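Local coordinates for protein fiber (Human adenovirus 48, PDB 6FJQ) that forms the trimeric knob at the tip of the viral fibre and probably mediates attachment to primary receptors on the host cell, at residues A[4-9]-A[89-94]. Residues are numbered along the deposited sequence; the frame is centred on the assembly and turned at random.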
loop_
_atom_site.group_PDB
_atom_site.type_symbol
_atom_site.label_atom_id
_atom_site.label_comp_id
_atom_site.label_asym_id
_atom_site.label_seq_id
_atom_site.Cartn_x
_atom_site.Cartn_y
_atom_site.Cartn_z
ATOM N N THR A 4 4.379 -3.929 18.291
ATOM C CA THR A 4 3.661 -2.767 17.744
ATOM C C THR A 4 4.123 -1.564 18.561
ATOM O O THR A 4 4.021 -1.548 19.771
ATOM C CB THR A 4 2.110 -2.916 17.844
ATOM O OG1 THR A 4 1.676 -4.232 17.425
ATOM C CG2 THR A 4 1.424 -1.859 17.010
ATOM N N LEU A 5 4.675 -0.584 17.893
ATOM C CA LEU A 5 5.257 0.587 18.525
ATOM C C LEU A 5 4.524 1.720 17.884
ATOM O O LEU A 5 4.515 1.811 16.675
ATOM C CB LEU A 5 6.752 0.630 18.183
ATOM C CG LEU A 5 7.648 1.837 18.429
ATOM C CD1 LEU A 5 8.011 2.009 19.878
ATOM C CD2 LEU A 5 8.898 1.630 17.640
ATOM N N TRP A 6 3.881 2.555 18.675
ATOM C CA TRP A 6 2.896 3.477 18.152
ATOM C C TRP A 6 2.714 4.771 18.955
ATOM O O TRP A 6 3.413 5.062 19.902
ATOM C CB TRP A 6 1.572 2.737 17.982
ATOM C CG TRP A 6 0.803 2.422 19.226
ATOM C CD1 TRP A 6 1.242 2.475 20.507
ATOM C CD2 TRP A 6 -0.537 1.941 19.281
ATOM N NE1 TRP A 6 0.264 2.029 21.367
ATOM C CE2 TRP A 6 -0.840 1.697 20.634
ATOM C CE3 TRP A 6 -1.511 1.693 18.316
ATOM C CZ2 TRP A 6 -2.070 1.229 21.041
ATOM C CZ3 TRP A 6 -2.744 1.242 18.720
ATOM C CH2 TRP A 6 -3.020 1.016 20.067
ATOM N N THR A 7 1.751 5.549 18.524
ATOM C CA THR A 7 1.404 6.786 19.086
ATOM C C THR A 7 0.281 6.467 20.095
ATOM O O THR A 7 -0.861 6.240 19.709
ATOM C CB THR A 7 0.987 7.580 17.807
ATOM O OG1 THR A 7 1.501 8.914 17.825
ATOM C CG2 THR A 7 -0.496 7.500 17.503
ATOM N N THR A 8 0.605 6.450 21.392
ATOM C CA THR A 8 -0.370 6.012 22.431
ATOM C C THR A 8 -1.661 6.811 22.249
ATOM O O THR A 8 -1.610 8.019 21.992
ATOM C CB THR A 8 0.149 6.071 23.916
ATOM O OG1 THR A 8 0.825 7.293 24.162
ATOM C CG2 THR A 8 1.144 4.871 24.226
ATOM N N PRO A 9 -2.814 6.129 22.286
ATOM C CA PRO A 9 -4.114 6.833 22.212
ATOM C C PRO A 9 -4.356 7.738 23.385
ATOM O O PRO A 9 -4.467 7.244 24.502
ATOM C CB PRO A 9 -5.147 5.700 22.212
ATOM C CG PRO A 9 -4.409 4.509 21.717
ATOM C CD PRO A 9 -2.947 4.695 22.000
ATOM N N ASN A 89 5.314 5.047 22.553
ATOM C CA ASN A 89 5.820 3.867 23.205
ATOM C C ASN A 89 5.258 2.634 22.515
ATOM O O ASN A 89 4.513 2.769 21.596
ATOM C CB ASN A 89 5.465 3.925 24.710
ATOM C CG ASN A 89 6.515 3.234 25.603
ATOM O OD1 ASN A 89 7.742 3.186 25.323
ATOM N ND2 ASN A 89 6.032 2.698 26.697
ATOM N N TYR A 90 5.683 1.449 22.940
ATOM C CA TYR A 90 5.066 0.151 22.601
ATOM C C TYR A 90 3.601 0.080 23.063
ATOM O O TYR A 90 3.116 0.900 23.842
ATOM C CB TYR A 90 5.844 -1.027 23.243
ATOM C CG TYR A 90 7.227 -1.300 22.674
ATOM C CD1 TYR A 90 7.384 -2.063 21.509
ATOM C CD2 TYR A 90 8.392 -0.829 23.306
ATOM C CE1 TYR A 90 8.647 -2.309 20.976
ATOM C CE2 TYR A 90 9.664 -1.076 22.765
ATOM C CZ TYR A 90 9.779 -1.806 21.600
ATOM O OH TYR A 90 11.003 -2.047 21.057
ATOM N N ARG A 91 2.902 -0.925 22.568
ATOM C CA ARG A 91 1.506 -1.157 22.894
ATOM C C ARG A 91 1.495 -2.014 24.147
ATOM O O ARG A 91 2.357 -2.866 24.309
ATOM C CB ARG A 91 0.825 -1.848 21.695
ATOM C CG ARG A 91 -0.669 -2.104 21.873
ATOM C CD ARG A 91 -1.523 -1.899 20.606
ATOM N NE ARG A 91 -2.568 -2.911 20.366
ATOM C CZ ARG A 91 -3.717 -3.065 21.044
ATOM N NH1 ARG A 91 -4.063 -2.309 22.084
ATOM N NH2 ARG A 91 -4.546 -4.011 20.665
ATOM N N SER A 92 0.549 -1.777 25.049
ATOM C CA SER A 92 0.378 -2.538 26.310
ATOM C C SER A 92 1.500 -3.608 26.670
ATOM O O SER A 92 2.685 -3.257 26.678
ATOM C CB SER A 92 -1.075 -3.086 26.388
ATOM O OG SER A 92 -1.334 -3.671 27.648
ATOM N N ASN A 93 1.145 -4.875 26.952
ATOM C CA ASN A 93 2.067 -6.000 27.478
ATOM C C ASN A 93 2.627 -5.979 28.985
ATOM O O ASN A 93 1.836 -6.156 29.940
ATOM C CB ASN A 93 3.133 -6.420 26.416
ATOM C CG ASN A 93 3.947 -7.658 26.830
ATOM O OD1 ASN A 93 3.462 -8.590 27.497
ATOM N ND2 ASN A 93 5.213 -7.649 26.447
ATOM N N ASN A 94 3.955 -5.820 29.177
ATOM C CA ASN A 94 4.569 -5.458 30.478
ATOM C C ASN A 94 5.146 -4.033 30.318
ATOM O O ASN A 94 6.194 -3.686 30.873
ATOM C CB ASN A 94 5.641 -6.478 30.910
ATOM C CG ASN A 94 5.092 -7.592 31.795
ATOM O OD1 ASN A 94 3.908 -7.635 32.126
ATOM N ND2 ASN A 94 5.975 -8.501 32.195
#
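Leu5 and Tyr90 sit side by side as a non-hydrogen-bonded antiparallel pair, and the next pair, Trp6 with Asn89, is hydrogen-bonded in both directions. Trp6 N gives a nearly straight bond to Asn89 O (3.0 Å, 173° at the hydrogen), while Asn89 N returns a longer one to Trp6 O at 3.3 Å. Just beyond strand 88-90, Arg91 N still reaches Thr4 O (3.1 Å), and the same carbonyl oxygen takes a CA-H contact from Tyr90.

Leu5 and Tyr90 share one side of the sheet. Leu5 holds CG anti to the backbone N, and chi2 (75°) then turns its methyl CD1 over the centre of the Tyr90 ring, 4.3 Å from the centroid of that ring, in a CH-pi contact. The Tyr90 hydroxyl makes its hydrogen bond outside the two segments, with the backbone oxygen of Glu103.

On the other side, the Trp6 indole lies between Pro9 CD on one face and Arg91 CD on the opposite one. Arg91 CD lies 3.5 Å from the centroid of the six-membered ring of Trp6, offset toward the rim at CZ2 and CH2. Beyond it the guanidinium is inclined at 46° to the indole; its NE makes a weak hydrogen bond to Ser34 OG of a neighbouring subunit.

The pairing adds strand 88-90 beside 4-7, as the outermost strand of that sheet within this chain. Backbone bonds thus set the register, whereas the aliphatic part of Arg91 packs on Trp6 and its polar end bonds only weakly to the neighbouring subunit, consistent with a place at the trimer interface.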